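Local coordinates for protein sorbitol dehydrogenase (Gluconobacter oxydans, PDB 5ITG) that probably oxidises D-sorbitol to L-sorbose, passing the hydride to NADP held by a Rossmann-fold domain, at residues L305-I310 with A407-M412; N316-I321 with A365-T370; A374-S379 with S426-G431; S379-F384 with L449-G454; R401-I406 with Q465-L470. All coordinates share one frame; numbering follows the deposited sequence.

Contact 1. Residues L305-I310 with A407-M412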
# COMPACT_ATOMS: atom_id res chain seq x y z
N LEU A 305 17.96 6.51 2.12
CA LEU A 305 17.95 7.61 3.08
C LEU A 305 18.13 7.09 4.51
O LEU A 305 18.97 7.58 5.27
CB LEU A 305 16.61 8.35 3.00
CG LEU A 305 16.42 9.48 4.03
CD1 LEU A 305 17.32 10.67 3.67
CD2 LEU A 305 14.97 9.92 4.07
N CYS A 306 17.35 6.08 4.86
CA CYS A 306 17.38 5.56 6.23
C CYS A 306 18.56 4.74 6.69
O CYS A 306 18.89 4.78 7.87
CB CYS A 306 16.07 4.83 6.53
SG CYS A 306 14.62 5.94 6.56
N PHE A 307 19.21 3.99 5.80
CA PHE A 307 20.36 3.21 6.24
C PHE A 307 21.46 4.15 6.75
O PHE A 307 21.97 3.97 7.87
CB PHE A 307 20.89 2.30 5.12
CG PHE A 307 19.96 1.15 4.76
CD1 PHE A 307 19.06 0.63 5.69
CD2 PHE A 307 20.04 0.54 3.50
CE1 PHE A 307 18.26 -0.48 5.38
CE2 PHE A 307 19.23 -0.57 3.19
CZ PHE A 307 18.35 -1.08 4.13
N PRO A 308 21.86 5.16 5.96
CA PRO A 308 22.90 6.03 6.49
C PRO A 308 22.36 6.97 7.57
O PRO A 308 23.11 7.41 8.46
CB PRO A 308 23.41 6.77 5.24
CG PRO A 308 22.22 6.78 4.34
CD PRO A 308 21.63 5.41 4.52
N GLY A 309 21.07 7.27 7.51
CA GLY A 309 20.45 8.13 8.50
C GLY A 309 20.51 7.54 9.91
O GLY A 309 20.67 8.27 10.90
N ILE A 310 20.38 6.22 10.00
CA ILE A 310 20.43 5.52 11.28
C ILE A 310 21.86 5.63 11.84
O ILE A 310 22.06 5.79 13.04
CB ILE A 310 20.04 4.02 11.12
CG1 ILE A 310 18.56 3.91 10.73
CG2 ILE A 310 20.31 3.26 12.42
CD1 ILE A 310 18.12 2.49 10.35
N ALA A 407 27.39 -0.22 1.52
CA ALA A 407 28.31 -0.05 2.64
C ALA A 407 27.60 0.50 3.87
O ALA A 407 27.92 0.13 5.00
CB ALA A 407 29.46 0.87 2.24
N SER A 408 26.63 1.39 3.64
CA SER A 408 25.86 2.00 4.71
C SER A 408 24.97 0.96 5.37
O SER A 408 24.85 0.91 6.60
CB SER A 408 24.98 3.14 4.16
OG SER A 408 25.77 4.27 3.85
N TYR A 409 24.34 0.12 4.55
CA TYR A 409 23.49 -0.94 5.06
C TYR A 409 24.33 -1.87 5.94
O TYR A 409 23.94 -2.20 7.07
CB TYR A 409 22.89 -1.74 3.89
CG TYR A 409 22.16 -2.99 4.32
CD1 TYR A 409 20.99 -2.92 5.08
CD2 TYR A 409 22.65 -4.25 3.99
CE1 TYR A 409 20.33 -4.09 5.50
CE2 TYR A 409 22.00 -5.42 4.40
CZ TYR A 409 20.84 -5.33 5.16
OH TYR A 409 20.21 -6.48 5.58
N LEU A 410 25.49 -2.29 5.43
CA LEU A 410 26.36 -3.19 6.17
C LEU A 410 26.87 -2.59 7.48
O LEU A 410 26.97 -3.29 8.49
CB LEU A 410 27.54 -3.63 5.30
CG LEU A 410 27.10 -4.53 4.14
CD1 LEU A 410 28.29 -4.94 3.29
CD2 LEU A 410 26.38 -5.76 4.72
N GLU A 411 27.21 -1.31 7.47
CA GLU A 411 27.68 -0.66 8.68
C GLU A 411 26.51 -0.45 9.66
O GLU A 411 26.68 -0.57 10.87
CB GLU A 411 28.36 0.66 8.34
CG GLU A 411 29.74 0.47 7.70
CD GLU A 411 30.70 -0.28 8.63
OE1 GLU A 411 30.94 0.22 9.75
OE2 GLU A 411 31.22 -1.35 8.23
N MSE A 412 25.32 -0.16 9.12
CA MSE A 412 24.14 0.05 9.96
C MSE A 412 23.84 -1.22 10.75
O MSE A 412 23.44 -1.18 11.92
CB MSE A 412 22.93 0.42 9.08
CG MSE A 412 21.62 0.64 9.83
SE MSE A 412 20.64 -1.00 10.25
CE MSE A 412 20.27 -1.61 8.43

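Contact 2. Residues N316-I321 with A365-T370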
# COMPACT_ATOMS: atom_id res chain seq x y z
N ASN A 316 13.79 9.61 13.04
CA ASN A 316 12.68 9.62 12.11
C ASN A 316 13.09 10.03 10.71
O ASN A 316 14.08 10.73 10.51
CB ASN A 316 11.58 10.56 12.61
CG ASN A 316 11.06 10.16 13.97
OD1 ASN A 316 10.73 9.00 14.21
ND2 ASN A 316 10.98 11.13 14.88
N VAL A 317 12.29 9.61 9.74
CA VAL A 317 12.57 9.91 8.35
C VAL A 317 12.64 11.42 8.09
O VAL A 317 13.53 11.88 7.38
CB VAL A 317 11.50 9.30 7.41
CG1 VAL A 317 11.79 9.68 5.97
CG2 VAL A 317 11.49 7.78 7.56
N ASP A 318 11.71 12.18 8.66
CA ASP A 318 11.70 13.61 8.43
C ASP A 318 12.93 14.33 8.97
O ASP A 318 13.28 15.40 8.49
CB ASP A 318 10.40 14.23 8.97
CG ASP A 318 10.34 14.30 10.49
OD1 ASP A 318 10.81 13.36 11.16
OD2 ASP A 318 9.81 15.30 11.00
N ASP A 319 13.60 13.74 9.96
CA ASP A 319 14.83 14.33 10.50
C ASP A 319 15.96 14.04 9.51
O ASP A 319 16.82 14.89 9.25
CB ASP A 319 15.23 13.70 11.84
CG ASP A 319 14.13 13.76 12.88
OD1 ASP A 319 13.58 14.85 13.13
OD2 ASP A 319 13.84 12.70 13.47
N ALA A 320 15.96 12.83 8.96
CA ALA A 320 16.99 12.43 8.01
C ALA A 320 16.90 13.17 6.68
O ALA A 320 17.92 13.57 6.12
CB ALA A 320 16.93 10.93 7.77
N ILE A 321 15.68 13.38 6.19
CA ILE A 321 15.51 14.05 4.91
C ILE A 321 15.92 15.53 4.98
O ILE A 321 16.17 16.16 3.95
CB ILE A 321 14.04 13.92 4.40
CG1 ILE A 321 13.96 14.30 2.92
CG2 ILE A 321 13.10 14.78 5.24
CD1 ILE A 321 14.61 13.28 1.99
N ALA A 365 4.03 15.17 9.71
CA ALA A 365 2.89 14.44 10.26
C ALA A 365 2.91 12.95 9.91
O ALA A 365 2.37 12.13 10.65
CB ALA A 365 1.58 15.08 9.77
N MSE A 366 3.53 12.62 8.78
CA MSE A 366 3.59 11.23 8.31
C MSE A 366 4.85 10.49 8.74
O MSE A 366 4.86 9.26 8.81
CB MSE A 366 3.53 11.19 6.78
CG MSE A 366 2.29 11.79 6.16
SE MSE A 366 0.69 10.86 6.70
CE MSE A 366 -0.14 12.26 7.73
N SER A 367 5.90 11.24 9.02
CA SER A 367 7.18 10.67 9.41
C SER A 367 7.14 9.38 10.22
O SER A 367 6.48 9.29 11.25
CB SER A 367 8.02 11.71 10.15
OG SER A 367 9.34 11.23 10.33
N ASP A 368 7.87 8.39 9.74
CA ASP A 368 7.96 7.10 10.39
C ASP A 368 9.36 7.02 10.98
O ASP A 368 10.17 7.92 10.79
CB ASP A 368 7.73 5.99 9.35
CG ASP A 368 7.78 4.60 9.96
OD1 ASP A 368 7.24 4.41 11.06
OD2 ASP A 368 8.36 3.70 9.32
N GLN A 369 9.64 5.94 11.72
CA GLN A 369 10.95 5.77 12.32
C GLN A 369 11.91 5.16 11.31
O GLN A 369 11.54 4.28 10.54
CB GLN A 369 10.87 4.88 13.56
CG GLN A 369 10.17 5.52 14.76
CD GLN A 369 8.72 5.86 14.47
OE1 GLN A 369 7.93 5.00 14.09
NE2 GLN A 369 8.37 7.14 14.64
N THR A 370 13.15 5.64 11.32
CA THR A 370 14.17 5.14 10.41
C THR A 370 14.42 3.65 10.64
O THR A 370 14.54 2.88 9.69
CB THR A 370 15.49 5.89 10.61
OG1 THR A 370 15.85 5.86 12.00
CG2 THR A 370 15.34 7.34 10.15

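Contact 3. Residues A374-S379 with S426-G431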
# COMPACT_ATOMS: atom_id res chain seq x y z
N ALA A 374 14.10 0.40 8.07
CA ALA A 374 15.21 -0.52 7.88
C ALA A 374 14.90 -1.97 8.25
O ALA A 374 15.70 -2.87 7.97
CB ALA A 374 16.42 -0.03 8.68
N SER A 375 13.75 -2.21 8.87
CA SER A 375 13.38 -3.57 9.26
C SER A 375 13.22 -4.47 8.03
O SER A 375 12.60 -4.08 7.04
CB SER A 375 12.08 -3.57 10.09
OG SER A 375 10.96 -3.13 9.34
N ASP A 376 13.79 -5.67 8.11
CA ASP A 376 13.76 -6.63 7.01
C ASP A 376 14.53 -6.00 5.86
O ASP A 376 14.20 -6.18 4.69
CB ASP A 376 12.31 -6.92 6.59
CG ASP A 376 12.20 -8.17 5.71
OD1 ASP A 376 13.20 -8.90 5.57
OD2 ASP A 376 11.10 -8.41 5.17
N GLY A 377 15.58 -5.25 6.21
CA GLY A 377 16.41 -4.59 5.22
C GLY A 377 16.91 -5.50 4.12
O GLY A 377 17.13 -5.07 2.99
N CYS A 378 17.09 -6.78 4.44
CA CYS A 378 17.57 -7.75 3.45
C CYS A 378 16.58 -7.90 2.30
O CYS A 378 16.96 -7.82 1.12
CB CYS A 378 17.79 -9.11 4.10
SG CYS A 378 18.25 -10.40 2.92
N SER A 379 15.31 -8.14 2.64
CA SER A 379 14.27 -8.30 1.64
C SER A 379 14.04 -7.01 0.87
O SER A 379 13.72 -7.02 -0.32
CB SER A 379 12.95 -8.72 2.31
OG SER A 379 13.10 -9.91 3.05
N SER A 426 15.84 -5.13 12.87
CA SER A 426 15.16 -6.40 12.66
C SER A 426 15.41 -6.97 11.26
O SER A 426 15.27 -6.28 10.25
CB SER A 426 13.66 -6.21 12.88
OG SER A 426 12.92 -7.33 12.43
N GLU A 427 15.79 -8.24 11.21
CA GLU A 427 16.03 -8.95 9.96
C GLU A 427 15.50 -10.37 10.17
O GLU A 427 16.25 -11.28 10.50
CB GLU A 427 17.52 -8.98 9.63
CG GLU A 427 18.11 -7.62 9.27
CD GLU A 427 17.82 -7.21 7.83
OE1 GLU A 427 16.98 -7.86 7.17
OE2 GLU A 427 18.43 -6.22 7.37
N PRO A 428 14.19 -10.55 9.98
CA PRO A 428 13.53 -11.85 10.15
C PRO A 428 14.18 -13.03 9.42
O PRO A 428 14.24 -14.13 9.96
CB PRO A 428 12.11 -11.57 9.65
CG PRO A 428 11.90 -10.15 10.03
CD PRO A 428 13.21 -9.52 9.61
N THR A 429 14.67 -12.79 8.21
CA THR A 429 15.27 -13.86 7.41
C THR A 429 16.69 -14.23 7.83
O THR A 429 17.25 -15.21 7.35
CB THR A 429 15.30 -13.49 5.92
OG1 THR A 429 16.17 -12.36 5.72
CG2 THR A 429 13.91 -13.14 5.42
N TYR A 430 17.28 -13.44 8.73
CA TYR A 430 18.63 -13.71 9.19
C TYR A 430 18.64 -14.64 10.39
O TYR A 430 17.78 -14.54 11.27
CB TYR A 430 19.35 -12.40 9.57
CG TYR A 430 19.83 -11.57 8.40
CD1 TYR A 430 19.52 -11.91 7.09
CD2 TYR A 430 20.60 -10.42 8.62
CE1 TYR A 430 19.96 -11.12 6.01
CE2 TYR A 430 21.04 -9.63 7.56
CZ TYR A 430 20.71 -9.99 6.26
OH TYR A 430 21.13 -9.20 5.22
N GLY A 431 19.62 -15.53 10.42
CA GLY A 431 19.77 -16.46 11.52
C GLY A 431 21.08 -16.15 12.22
O GLY A 431 21.62 -15.05 12.07
O HOH W 1 18.26 -4.09 8.98
O HOH W 2 15.58 -10.11 7.04

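Contact 4. Residues S379-F384 with L449-G454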
# COMPACT_ATOMS: atom_id res chain seq x y z
N SER A 379 15.31 -8.14 2.64
CA SER A 379 14.27 -8.30 1.64
C SER A 379 14.04 -7.01 0.87
O SER A 379 13.72 -7.02 -0.32
CB SER A 379 12.95 -8.72 2.31
OG SER A 379 13.10 -9.91 3.05
N LYS A 380 14.21 -5.88 1.56
CA LYS A 380 14.02 -4.59 0.92
C LYS A 380 15.12 -4.31 -0.08
O LYS A 380 14.86 -3.83 -1.18
CB LYS A 380 13.92 -3.49 1.98
CG LYS A 380 12.57 -3.52 2.71
CD LYS A 380 12.46 -2.55 3.87
CE LYS A 380 11.08 -2.66 4.50
NZ LYS A 380 10.99 -1.97 5.82
N VAL A 381 16.35 -4.64 0.29
CA VAL A 381 17.48 -4.45 -0.62
C VAL A 381 17.28 -5.35 -1.84
O VAL A 381 17.45 -4.92 -2.97
CB VAL A 381 18.81 -4.81 0.08
CG1 VAL A 381 19.92 -4.93 -0.94
CG2 VAL A 381 19.15 -3.75 1.12
N GLN A 382 16.89 -6.60 -1.60
CA GLN A 382 16.66 -7.53 -2.70
C GLN A 382 15.60 -7.01 -3.66
O GLN A 382 15.80 -6.98 -4.88
CB GLN A 382 16.22 -8.90 -2.17
CG GLN A 382 17.24 -9.59 -1.28
CD GLN A 382 16.71 -10.91 -0.74
OE1 GLN A 382 15.53 -11.03 -0.42
NE2 GLN A 382 17.59 -11.90 -0.60
N VAL A 383 14.46 -6.58 -3.13
CA VAL A 383 13.40 -6.09 -4.01
C VAL A 383 13.60 -4.68 -4.57
O VAL A 383 13.42 -4.46 -5.77
CB VAL A 383 12.03 -6.16 -3.30
CG1 VAL A 383 10.92 -5.66 -4.23
CG2 VAL A 383 11.75 -7.61 -2.87
N PHE A 384 14.01 -3.73 -3.73
CA PHE A 384 14.16 -2.34 -4.19
C PHE A 384 15.43 -1.96 -4.94
O PHE A 384 15.40 -1.06 -5.78
CB PHE A 384 14.03 -1.36 -3.01
CG PHE A 384 12.92 -1.67 -2.04
CD1 PHE A 384 11.78 -2.35 -2.44
CD2 PHE A 384 13.01 -1.24 -0.72
CE1 PHE A 384 10.74 -2.58 -1.54
CE2 PHE A 384 11.98 -1.46 0.18
CZ PHE A 384 10.85 -2.13 -0.23
N LEU A 449 26.13 -11.73 2.79
CA LEU A 449 24.74 -11.76 3.26
C LEU A 449 23.80 -11.95 2.06
O LEU A 449 24.12 -11.55 0.95
CB LEU A 449 24.38 -10.47 4.00
CG LEU A 449 25.03 -10.28 5.37
CD1 LEU A 449 24.76 -8.86 5.89
CD2 LEU A 449 24.49 -11.32 6.34
N PRO A 450 22.64 -12.58 2.29
CA PRO A 450 21.64 -12.85 1.24
C PRO A 450 21.09 -11.59 0.57
O PRO A 450 20.55 -11.66 -0.54
CB PRO A 450 20.55 -13.60 1.99
CG PRO A 450 21.27 -14.25 3.14
CD PRO A 450 22.21 -13.15 3.58
N ALA A 451 21.22 -10.45 1.23
CA ALA A 451 20.71 -9.19 0.71
C ALA A 451 21.20 -8.86 -0.70
O ALA A 451 20.47 -8.23 -1.48
CB ALA A 451 21.08 -8.05 1.66
N PHE A 452 22.41 -9.29 -1.03
CA PHE A 452 23.03 -8.99 -2.31
C PHE A 452 23.01 -10.12 -3.35
O PHE A 452 23.68 -10.03 -4.38
CB PHE A 452 24.46 -8.52 -2.05
CG PHE A 452 24.59 -7.63 -0.84
CD1 PHE A 452 23.77 -6.50 -0.70
CD2 PHE A 452 25.48 -7.95 0.18
CE1 PHE A 452 23.85 -5.70 0.45
CE2 PHE A 452 25.56 -7.15 1.34
CZ PHE A 452 24.74 -6.03 1.47
N ASP A 453 22.24 -11.18 -3.07
CA ASP A 453 22.16 -12.32 -3.98
C ASP A 453 21.56 -12.03 -5.35
O ASP A 453 21.85 -12.73 -6.32
CB ASP A 453 21.36 -13.46 -3.34
CG ASP A 453 22.13 -14.18 -2.24
OD1 ASP A 453 23.32 -13.89 -2.06
OD2 ASP A 453 21.53 -15.04 -1.55
N GLY A 454 20.71 -11.00 -5.43
CA GLY A 454 20.07 -10.65 -6.69
C GLY A 454 20.99 -10.30 -7.85
O GLY A 454 20.58 -10.37 -9.01

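Contact 5. Residues R401-I406 with Q465-L470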
# COMPACT_ATOMS: atom_id res chain seq x y z
N ARG A 401 27.79 5.60 -5.78
CA ARG A 401 26.63 5.76 -4.90
C ARG A 401 25.96 4.44 -4.57
O ARG A 401 25.42 4.26 -3.48
CB ARG A 401 25.62 6.72 -5.54
CG ARG A 401 26.12 8.16 -5.66
CD ARG A 401 25.29 8.93 -6.67
NE ARG A 401 25.34 8.31 -7.99
CZ ARG A 401 26.34 8.47 -8.86
NH1 ARG A 401 27.37 9.25 -8.55
NH2 ARG A 401 26.32 7.83 -10.02
N ILE A 402 25.98 3.51 -5.52
CA ILE A 402 25.39 2.20 -5.31
C ILE A 402 26.19 1.49 -4.21
O ILE A 402 25.61 0.86 -3.31
CB ILE A 402 25.41 1.38 -6.63
CG1 ILE A 402 24.35 1.95 -7.58
CG2 ILE A 402 25.16 -0.11 -6.36
CD1 ILE A 402 24.43 1.44 -9.00
N ALA A 403 27.51 1.62 -4.27
CA ALA A 403 28.37 0.99 -3.27
C ALA A 403 28.18 1.65 -1.91
O ALA A 403 28.26 0.98 -0.87
CB ALA A 403 29.83 1.09 -3.70
N PHE A 404 27.92 2.95 -1.91
CA PHE A 404 27.70 3.68 -0.67
C PHE A 404 26.44 3.16 0.03
O PHE A 404 26.41 3.00 1.25
CB PHE A 404 27.54 5.18 -0.94
CG PHE A 404 27.12 5.97 0.27
CD1 PHE A 404 28.02 6.25 1.28
CD2 PHE A 404 25.79 6.35 0.43
CE1 PHE A 404 27.61 6.89 2.45
CE2 PHE A 404 25.36 6.99 1.59
CZ PHE A 404 26.28 7.26 2.61
N GLY A 405 25.39 2.90 -0.74
CA GLY A 405 24.17 2.40 -0.14
C GLY A 405 24.42 1.06 0.53
O GLY A 405 23.96 0.81 1.65
N ILE A 406 25.16 0.20 -0.16
CA ILE A 406 25.47 -1.13 0.36
C ILE A 406 26.36 -1.06 1.59
O ILE A 406 26.10 -1.72 2.60
CB ILE A 406 26.15 -1.99 -0.74
CG1 ILE A 406 25.15 -2.28 -1.86
CG2 ILE A 406 26.65 -3.31 -0.15
CD1 ILE A 406 25.80 -2.82 -3.13
N GLN A 465 34.78 -4.30 -4.08
CA GLN A 465 35.99 -3.61 -3.65
C GLN A 465 35.66 -2.19 -3.20
O GLN A 465 36.15 -1.72 -2.17
CB GLN A 465 37.02 -3.58 -4.78
CG GLN A 465 37.82 -4.87 -4.92
CD GLN A 465 38.50 -5.01 -6.27
OE1 GLN A 465 39.17 -4.09 -6.75
NE2 GLN A 465 38.33 -6.17 -6.90
N LYS A 466 34.82 -1.50 -3.97
CA LYS A 466 34.42 -0.14 -3.64
C LYS A 466 33.65 -0.14 -2.33
O LYS A 466 33.83 0.75 -1.49
CB LYS A 466 33.54 0.44 -4.75
CG LYS A 466 32.99 1.83 -4.47
CD LYS A 466 34.08 2.89 -4.51
CE LYS A 466 33.47 4.28 -4.39
NZ LYS A 466 34.49 5.36 -4.51
N VAL A 467 32.80 -1.14 -2.14
CA VAL A 467 32.02 -1.25 -0.91
C VAL A 467 32.95 -1.35 0.29
O VAL A 467 32.73 -0.69 1.31
CB VAL A 467 31.09 -2.50 -0.94
CG1 VAL A 467 30.49 -2.74 0.44
CG2 VAL A 467 29.96 -2.30 -1.97
N ILE A 468 33.98 -2.18 0.16
CA ILE A 468 34.95 -2.38 1.22
C ILE A 468 35.64 -1.05 1.55
O ILE A 468 35.76 -0.68 2.72
CB ILE A 468 36.00 -3.44 0.80
CG1 ILE A 468 35.33 -4.82 0.73
CG2 ILE A 468 37.19 -3.44 1.76
CD1 ILE A 468 36.23 -5.93 0.23
N VAL A 469 36.08 -0.35 0.51
CA VAL A 469 36.73 0.95 0.68
C VAL A 469 35.85 1.93 1.44
O VAL A 469 36.32 2.64 2.34
CB VAL A 469 37.10 1.55 -0.71
CG1 VAL A 469 37.43 3.04 -0.57
CG2 VAL A 469 38.30 0.81 -1.29
N LEU A 470 34.56 1.96 1.11
CA LEU A 470 33.62 2.87 1.76
C LEU A 470 33.28 2.47 3.20
O LEU A 470 33.11 3.34 4.06
CB LEU A 470 32.33 3.00 0.93
CG LEU A 470 32.55 3.55 -0.48
CD1 LEU A 470 31.25 3.60 -1.25
CD2 LEU A 470 33.17 4.95 -0.39

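Contact 1. Residues L305-I310 with A407-M412
The hydroxyl of Tyr409, at the far end of a ring that leans on Phe307, is gripped by two polar groups from outside the two helices: Glu427 OE2 and Tyr430 OH both hydrogen-bond to its OH. These bonds probably restrict the tyrosine, whose ring rests against the phenylalanine. The two side chains lie side by side and point the same way, with ring centroids 4.8 Å apart and planes inclined at 47°, an oblique pairing. Tyr409 CD1 sits over one face of the Phe307 ring, displaced toward the rim, and comes within 3.4 Å of Phe307 CZ. Met412, a selenomethionine, adds a second apolar partner. CG of Met412 is anti to the backbone N (chi1 179°), and further bends in the chain bring CE to 3.7 Å from Phe307 CD1, while the same CG lies 3.9 Å from Ile310 CG2. Beyond them, Pro308 CB rests 3.7 Å from Ser408 OG, whose hydroxyl is bonded to Phe404 O in its own helix. An alanine in place of Phe307 would probably leave Tyr409 CD1 and Met412 CE without their apolar partner and open a gap between the helices. The segments 305-310, kinked at Pro308, and 407-412 have axes 8.3 Å apart that cross at 46°. This is buried helix-to-helix packing, aromatic at its centre, within the helical C-terminal domain of the mannitol dehydrogenase family.

Contact 2. Residues N316-I321 with A365-T370
Asn316 and Gln369 meet through their backbones in a single beta bridge, and three hydrogen bonds fasten the segments around it. The backbone bond runs from Val317 N to Asp368 O, 2.9 Å long and close to straight at 166°. A side-chain pair lies next to it: Gln369 NE2 donates to Asn316 OD1 at 3.0 Å. The two side chains lie side by side and point the same way, but their amide planes stand 84° apart, and the donor is tilted out of the carbonyl plane. The chain of Gln369 bends at chi2 (62°), keeping CD beside Asn316 OD1.

The third bond involves a charged group. Ser367 OG donates to Asp318 OD1 at 2.7 Å, approaching from above the carboxylate plane, while the other oxygen, OD2, forms a salt bridge with Lys364. One carboxylate is thereby held by a hydroxyl and a cation, which would probably favour its ionised form.

Weaker contacts fill in between. Asp368 O also takes a CA-H...O contact from Asn316 CA at 3.3 Å and lies 3.5 Å from Val317 CG2, so three groups gather round this oxygen. Thr370 CG2 packs 3.6 Å from the carbonyl carbon of Asn316, and its OG1 is bonded to Tyr314 O.

Asn316 stands at the N-cap position of the short helix 317-320, and Gln369 at that of helix 370-374. The bridge thus joins two helix starts, with Val317 reaching Leu305 and Cys306 of helix 288-312 and Ile373 of helix 370-374.

Contact 3. Residues A374-S379 with S426-G431
Glu427 extends from the loop 426-431 to the start of the helix that carries Cys378. From CB the chain goes to CG, which is anti to the carbonyl carbon (chi1 -69°), and a bend at chi2 then sets CD over one face of the Tyr430 ring, 4.0 Å above its plane and offset toward the rim. At the tip, OE1 uses its syn lone pair to accept from Cys378 N at 2.9 Å, a nearly straight bond, and also accepts a hydrogen bond from water 2. OE2 accepts one from water 1, which donates to Ala374 O as well, and is hydrogen-bonded to Tyr409 OH. The carboxylate lies so close to Gly377 that a side chain on this residue would run into OE2.

Around this group the backbones are tied directly. Asp376 N, within the type II turn from Ala374 to Gly377, donates to Ser426 O at 2.7 Å. Cys378 presents CB 3.5 Å from Tyr430 CE1, and its sulfur lies obliquely beside the ring, 4.9 Å from the centroid. The tyrosine hydroxyl is bonded to Tyr409 OH.

Two acids face each other here, Asp376 OD1 being 4.2 Å from Glu427 OE1. Water 2 donates to both oxygens and accepts from Thr429 N, while Ser379 OG donates to Asp376 OD1 at 2.7 Å. Both oxygens of Glu427, and OD1 of Asp376, thus have hydrogen-bond donors, and the N-terminal end of helix 377-394 would probably help to stabilise negative charge beside it, easing a repulsion that might otherwise favour protonation.

Contact 4. Residues S379-F384 with L449-G454
Val381 lays its CG1 methyl against Ala451 O, 3.4 Å away, and the same methyl reaches two side chains, Ala451 CB at 4.2 Å and Phe452 CD1 at the same distance. CG1 is anti to the backbone N (chi1 167°), which directs it across to the loop, while CG2 of Val381 faces Phe307 on helix 288-312. The Phe452 ring is met obliquely by the valine, and one of its faces carries Ala451 CB from the residue just before it.

One side of helix 377-394 is in this way set against a loop that contains a short 3-10 segment at 450-451, in the helical C-terminal domain of the family. The nearest CA atoms, those of Gln382 and Ala451, are 5.5 Å apart, with Val381 and Gln382 reaching across to the loop.

Gln382 supplies the polar part. Its chain is extended beyond CG, with CG lying 3.5 Å from Ala451 O, and NE2 donates to Pro450 O at 3.0 Å. The donor stands above the carbonyl plane, 62° out of it, although the acceptor lies in the plane of the glutamine amide. Asp453 N reaches the same oxygen from the opposite face at 3.1 Å, so Pro450 O is gripped from both sides, once by its own turn and once by the helix. An alanine at Gln382 would probably cost Pro450 O the donor on one face, leaving Asp453 N on the other, and remove one polar tie between loop and helix. Farther along, Gly454 O is hydrogen-bonded to Arg390 NH1, and Asp453 OD1 pairs with Arg456.

Contact 5. Residues R401-I406 with Q465-L470
Ala403 CB sits at the centre of the contact, touched by three residues of the other helix. Closest is Lys466 CG, only 3.3 Å away and tighter than usual for two carbons. CG of this lysine is anti to the backbone N (chi1 176°); the chain bends at chi2 and its end leads away from helix 400-412, leaving CB and CG to do the packing. Val467 CG2 and Leu470 CD1 each lie 3.8 Å from the same alanine methyl.

Two further residues widen the patch. Leu470 CD1 slides over the backbone to within 3.5 Å of Phe404 N and 4.0 Å of Phe404 CB. One turn on from Ala403, Ile406 CG2 meets Val467 CG2 at 3.9 Å, the two branched side chains crossing at about a right angle.

The geometry is that of two helices packed at a steep angle: the axes of 401-406 and 465-470 pass 8.4 Å apart with a signed crossing angle of -58°, and the alanine at the crossing lets the CA atoms of Ala403 and Val467 come to 4.9 Å. This apolar seam joins helices 400-412 and 461-477 in the mostly helical C-terminal domain.

Around this first shell, Leu463 of the second helix touches Ala403 and Ile406, and Phe452 packs on Ile406 from a loop. The side chain of Phe404 touches Val479 and Ile483 beyond the second helix, and Asn329 of helix 324-338. Toward the start of helix 400-412, Arg401 forms salt bridges to Asp398, just before the helix, and to Asp337 of helix 324-338.

Overall arrangement
All five contacts lie within the range of the C-terminal mannitol dehydrogenase domain and use helices and loops, no strands. Contact 1 touches each of the others and pairs helix 288-312 with helix 400-412, which contact 5 also uses, its centre about 11 Å away. Contacts 3 and 4 share Ser379 and helix 377-394, with centres about 10 Å apart. Contact 2 touches only contact 1 among the others and adjoins contact 3 in sequence; it closes before contacts 3, 4 and 5 open, and its centre and that of contact 5 are about 24 Å apart. Contacts 1, 3, 4 and 5 interleave in sequence, so residues far apart in the chain join one compact helical body, built apart from the alpha/beta Rossmann domain.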